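Local coordinates for protein succinylglutamate desuccinylase (Vibrio parahaemolyticus, PDB 2BCO) that probably hydrolyses N-succinylglutamate to succinate and glutamate, the last step of arginine breakdown by the AST pathway, as a zinc-dependent enzyme of the AspA/AstE family, at residues V32-Y37 with L42-E47; D74-D79 with C91-A96. All coordinates share one frame; numbering follows the deposited sequence.

Contact 1 (V32-Y37 with L42-E47)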
# COMPACT_ATOMS: atom_id res chain seq x y z
N VAL A 32 2.57 -21.03 16.85
CA VAL A 32 2.26 -20.27 15.64
C VAL A 32 2.17 -21.20 14.43
O VAL A 32 2.98 -22.10 14.26
CB VAL A 32 3.33 -19.19 15.34
CG1 VAL A 32 3.05 -18.55 13.98
CG2 VAL A 32 3.31 -18.13 16.43
N GLN A 33 1.18 -20.96 13.58
CA GLN A 33 0.98 -21.78 12.40
C GLN A 33 1.29 -21.04 11.10
O GLN A 33 0.84 -19.91 10.89
CB GLN A 33 -0.46 -22.29 12.38
CG GLN A 33 -0.75 -23.29 11.28
CD GLN A 33 -2.17 -23.82 11.37
OE1 GLN A 33 -2.58 -24.65 10.55
NE2 GLN A 33 -2.93 -23.35 12.35
N LEU A 34 2.07 -21.68 10.23
CA LEU A 34 2.47 -21.12 8.94
C LEU A 34 1.90 -21.98 7.81
O LEU A 34 2.06 -23.20 7.81
CB LEU A 34 3.99 -21.09 8.83
CG LEU A 34 4.78 -20.25 9.83
CD1 LEU A 34 6.26 -20.51 9.66
CD2 LEU A 34 4.48 -18.78 9.62
N LYS A 35 1.24 -21.34 6.84
CA LYS A 35 0.67 -22.07 5.72
C LYS A 35 1.04 -21.42 4.39
O LYS A 35 0.68 -20.27 4.13
CB LYS A 35 -0.86 -22.14 5.85
CG LYS A 35 -1.35 -22.74 7.16
CD LYS A 35 -2.86 -22.97 7.15
CE LYS A 35 -3.63 -21.65 7.04
NZ LYS A 35 -5.11 -21.86 7.03
N LEU A 36 1.78 -22.14 3.55
CA LEU A 36 2.18 -21.62 2.25
C LEU A 36 1.19 -22.14 1.22
O LEU A 36 1.30 -23.27 0.75
CB LEU A 36 3.59 -22.08 1.88
CG LEU A 36 4.20 -21.40 0.64
CD1 LEU A 36 4.46 -19.93 0.93
CD2 LEU A 36 5.50 -22.09 0.25
N TYR A 37 0.22 -21.31 0.86
CA TYR A 37 -0.80 -21.71 -0.11
C TYR A 37 -0.26 -21.93 -1.51
O TYR A 37 -0.60 -22.90 -2.17
CB TYR A 37 -1.91 -20.67 -0.16
CG TYR A 37 -2.76 -20.60 1.09
CD1 TYR A 37 -3.49 -21.70 1.52
CD2 TYR A 37 -2.87 -19.42 1.80
CE1 TYR A 37 -4.31 -21.62 2.65
CE2 TYR A 37 -3.68 -19.32 2.93
CZ TYR A 37 -4.41 -20.42 3.34
OH TYR A 37 -5.22 -20.32 4.45
N LEU A 42 1.73 -16.54 2.04
CA LEU A 42 2.00 -17.20 3.31
C LEU A 42 1.04 -16.72 4.38
O LEU A 42 0.97 -15.53 4.66
CB LEU A 42 3.44 -16.89 3.76
CG LEU A 42 4.25 -17.85 4.65
CD1 LEU A 42 5.09 -17.04 5.64
CD2 LEU A 42 3.34 -18.80 5.41
N GLU A 43 0.29 -17.64 4.97
CA GLU A 43 -0.62 -17.25 6.04
C GLU A 43 0.03 -17.58 7.38
O GLU A 43 0.70 -18.60 7.51
CB GLU A 43 -1.95 -17.99 5.94
CG GLU A 43 -3.00 -17.43 6.89
CD GLU A 43 -4.37 -18.04 6.67
OE1 GLU A 43 -4.85 -18.02 5.51
OE2 GLU A 43 -4.96 -18.52 7.66
N VAL A 44 -0.15 -16.71 8.36
CA VAL A 44 0.41 -16.93 9.68
C VAL A 44 -0.74 -16.81 10.67
O VAL A 44 -1.39 -15.77 10.76
CB VAL A 44 1.51 -15.89 10.00
CG1 VAL A 44 2.16 -16.19 11.34
CG2 VAL A 44 2.57 -15.91 8.91
N ILE A 45 -1.01 -17.89 11.38
CA ILE A 45 -2.10 -17.93 12.36
C ILE A 45 -1.53 -18.01 13.77
O ILE A 45 -0.61 -18.78 14.03
CB ILE A 45 -3.01 -19.15 12.11
CG1 ILE A 45 -3.60 -19.08 10.69
CG2 ILE A 45 -4.13 -19.20 13.16
CD1 ILE A 45 -4.47 -20.27 10.32
N PRO A 46 -2.07 -17.20 14.70
CA PRO A 46 -1.61 -17.19 16.09
C PRO A 46 -1.98 -18.48 16.83
O PRO A 46 -2.92 -19.18 16.46
CB PRO A 46 -2.33 -15.98 16.68
CG PRO A 46 -2.63 -15.13 15.50
CD PRO A 46 -3.05 -16.13 14.47
N GLU A 47 -1.25 -18.77 17.89
CA GLU A 47 -1.50 -19.96 18.69
C GLU A 47 -2.88 -19.91 19.35
O GLU A 47 -3.59 -20.91 19.39
CB GLU A 47 -0.43 -20.11 19.77
CG GLU A 47 -0.68 -21.26 20.73
CD GLU A 47 0.28 -21.24 21.90
OE1 GLU A 47 0.35 -20.21 22.60
OE2 GLU A 47 0.97 -22.26 22.12
O HOH W 1 -1.98 -21.79 15.11
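Four backbone hydrogen bonds tie Gln-33 to Ile-45 and Lys-35 to Glu-43, the two hydrogen-bonded pairs of this antiparallel pairing. The bond from Gln-33 N to Ile-45 O, 2.9 Å, is almost straight, and Glu-43 N reaches Lys-35 O at 2.8 Å. Leu-34 pairs with Val-44 between them and Leu-36 with Leu-42 beyond them, both as non-hydrogen-bonded pairs; CA-H...O contacts from Leu-34, Leu-42 and Val-44 to carbonyls of the hydrogen-bonded residues add to the cohesion, and Val-44 CA lies 3.2 Å from Gln-33 O.

Polar side chains gather on the face that carries Lys-35, Glu-43 and Ile-45. Tyr-37 directs its hydroxyl to Glu-43, with OH donating to OE1 at 2.6 Å. This oxygen sits at the ring edge, in the ring plane, yet the hydroxyl meets it from well above the carboxylate plane, the two planes being 62° apart. Lys-35, its chain bent at chi3 (-64°), swings its end across toward the Glu-43 strand, where NZ donates to Tyr-37 OH at 3.0 Å and forms a long, weak salt bridge with Glu-43 OE2. Arg-90, on the next strand, is a second partner of OE2, so the buried carboxylate is flanked by two basic groups and probably stays ionised. The methyl CD1 of Ile-45 rests against Lys-35 CE at 3.7 Å.

Strands 33-38 and 41-45 form a beta hairpin, with strand 24-27 beyond the first arm and strand 90-95 beyond the second.

Its other face is apolar and is turned to helix 68-81, where Val-32 and Val-44 touch Ile-80. Leu-34 and Val-44 run alongside each other on this face, and CD2 of the leucine meets CG2 of the valine at 3.5 Å. The other branch of Val-44, CG1, anti to its backbone N (chi1 -176°), reaches CG1 of Val-32 at 3.7 Å.

Contact 2 (D74-D79 with C91-A96); sequences DSIIKD and CLFIIA
Helix 74-79 packs on the side of the sheet to which Phe-93 points, with its backbone well clear of strand 91-95: the nearest CA atoms, those of Ile-77 and Phe-93, are 8.7 Å apart, and no hydrogen bond crosses between the segments. The two belong to a beta-alpha-beta unit in which helix 68-81 connects the parallel strands 55-60 and 90-95, within the catalytic domain of the zinc exopeptidase clan. Phe-93 spans the gap, its CB directed at the helix, and two consecutive isoleucines receive its ring.

Ile-76 runs roughly perpendicular to Phe-93. The isoleucine uses its CG2 branch, which comes obliquely to the far end of the ring and lies 3.9 Å from CZ. Ile-76 also touches Asp-238 and Leu-241 of helix 235-245.

Ile-77 comes from the helix to meet Phe-93 coming from the strand. Both its side-chain torsions are near -60° (chi1 -59°, chi2 -61°), and this fold of the chain carries the terminal methyl over one ring face in a CH-pi contact. Ile-77 CD1 stands 3.6 Å from the Phe-93 ring centroid, 15° off the normal and displaced toward CG and CD1.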
# COMPACT_ATOMS: atom_id res chain seq x y z
N ASP A 74 10.37 -10.13 4.33
CA ASP A 74 11.23 -11.30 4.38
C ASP A 74 11.88 -11.52 5.75
O ASP A 74 12.03 -12.65 6.20
CB ASP A 74 12.31 -11.21 3.32
CG ASP A 74 13.16 -12.45 3.25
OD1 ASP A 74 12.63 -13.52 2.88
OD2 ASP A 74 14.37 -12.36 3.57
N SER A 75 12.29 -10.43 6.40
CA SER A 75 12.91 -10.50 7.72
C SER A 75 11.88 -10.79 8.81
O SER A 75 12.20 -11.42 9.83
CB SER A 75 13.64 -9.20 8.04
OG SER A 75 14.64 -8.93 7.07
N ILE A 76 10.64 -10.33 8.61
CA ILE A 76 9.58 -10.60 9.57
C ILE A 76 9.23 -12.09 9.53
O ILE A 76 9.03 -12.71 10.58
CB ILE A 76 8.33 -9.72 9.27
CG1 ILE A 76 8.58 -8.30 9.80
CG2 ILE A 76 7.07 -10.31 9.89
CD1 ILE A 76 7.57 -7.28 9.37
N ILE A 77 9.19 -12.66 8.34
CA ILE A 77 8.89 -14.08 8.19
C ILE A 77 10.00 -14.88 8.88
O ILE A 77 9.74 -15.83 9.62
CB ILE A 77 8.83 -14.51 6.70
CG1 ILE A 77 7.76 -13.71 5.95
CG2 ILE A 77 8.58 -16.01 6.60
CD1 ILE A 77 6.37 -13.90 6.46
N LYS A 78 11.24 -14.48 8.64
CA LYS A 78 12.38 -15.16 9.24
C LYS A 78 12.34 -15.10 10.76
O LYS A 78 12.69 -16.08 11.43
CB LYS A 78 13.67 -14.53 8.71
CG LYS A 78 14.95 -15.23 9.16
CD LYS A 78 16.16 -14.65 8.45
CE LYS A 78 16.05 -14.82 6.93
NZ LYS A 78 17.19 -14.22 6.19
N ASP A 79 11.93 -13.96 11.32
CA ASP A 79 11.87 -13.82 12.77
C ASP A 79 10.69 -14.57 13.38
O ASP A 79 10.78 -15.08 14.49
CB ASP A 79 11.82 -12.33 13.17
CG ASP A 79 13.13 -11.61 12.90
OD1 ASP A 79 14.16 -12.30 12.68
OD2 ASP A 79 13.15 -10.36 12.90
N CYS A 91 -2.20 -13.25 9.93
CA CYS A 91 -1.69 -12.48 8.80
C CYS A 91 -1.64 -13.27 7.50
O CYS A 91 -1.56 -14.50 7.50
CB CYS A 91 -0.28 -11.97 9.09
SG CYS A 91 -0.04 -11.10 10.66
N LEU A 92 -1.67 -12.55 6.39
CA LEU A 92 -1.57 -13.15 5.07
C LEU A 92 -0.50 -12.33 4.35
O LEU A 92 -0.77 -11.20 3.94
CB LEU A 92 -2.89 -13.06 4.31
CG LEU A 92 -2.83 -13.73 2.93
CD1 LEU A 92 -2.65 -15.22 3.12
CD2 LEU A 92 -4.09 -13.45 2.13
N PHE A 93 0.70 -12.89 4.23
CA PHE A 93 1.81 -12.21 3.56
C PHE A 93 1.79 -12.52 2.08
O PHE A 93 1.72 -13.68 1.66
CB PHE A 93 3.16 -12.61 4.16
CG PHE A 93 3.38 -12.13 5.57
CD1 PHE A 93 2.94 -12.88 6.65
CD2 PHE A 93 3.99 -10.91 5.82
CE1 PHE A 93 3.11 -12.43 7.97
CE2 PHE A 93 4.17 -10.44 7.13
CZ PHE A 93 3.72 -11.20 8.21
N ILE A 94 1.88 -11.47 1.28
CA ILE A 94 1.84 -11.66 -0.14
C ILE A 94 2.97 -10.96 -0.87
O ILE A 94 3.28 -9.80 -0.60
CB ILE A 94 0.48 -11.15 -0.71
CG1 ILE A 94 -0.68 -11.93 -0.09
CG2 ILE A 94 0.46 -11.29 -2.23
CD1 ILE A 94 -2.05 -11.43 -0.55
N ILE A 95 3.60 -11.69 -1.77
CA ILE A 95 4.63 -11.13 -2.63
C ILE A 95 3.92 -11.31 -3.97
O ILE A 95 3.95 -12.39 -4.55
CB ILE A 95 5.94 -11.93 -2.64
CG1 ILE A 95 6.65 -11.83 -1.29
CG2 ILE A 95 6.86 -11.41 -3.75
CD1 ILE A 95 7.85 -12.73 -1.18
N ALA A 96 3.21 -10.28 -4.41
CA ALA A 96 2.48 -10.37 -5.66
C ALA A 96 3.44 -10.12 -6.81
O ALA A 96 4.37 -9.34 -6.68
CB ALA A 96 1.37 -9.32 -5.68

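Overall arrangement
Contacts 1 and 2 meet at the junction of strands 41-45 and 90-95, with centres about 10 Å apart. Leu-42 O and Phe-93 N, 2.7 Å apart, probably form one of the hydrogen bonds that join the hairpin to strand 90-95. Contact 1, farther from the chain centre and only partly buried, combines backbone bonding with a charged cluster on one face. Contact 2 is buried and wholly apolar, holding helix to strand by side chains alone. Helix 68-81 serves both: Ile-77, which covers the ring of Phe-93, also packs against Leu-42, its CD1 lying 3.5 Å from CD1 of the leucine. Both contacts lie away from the zinc site.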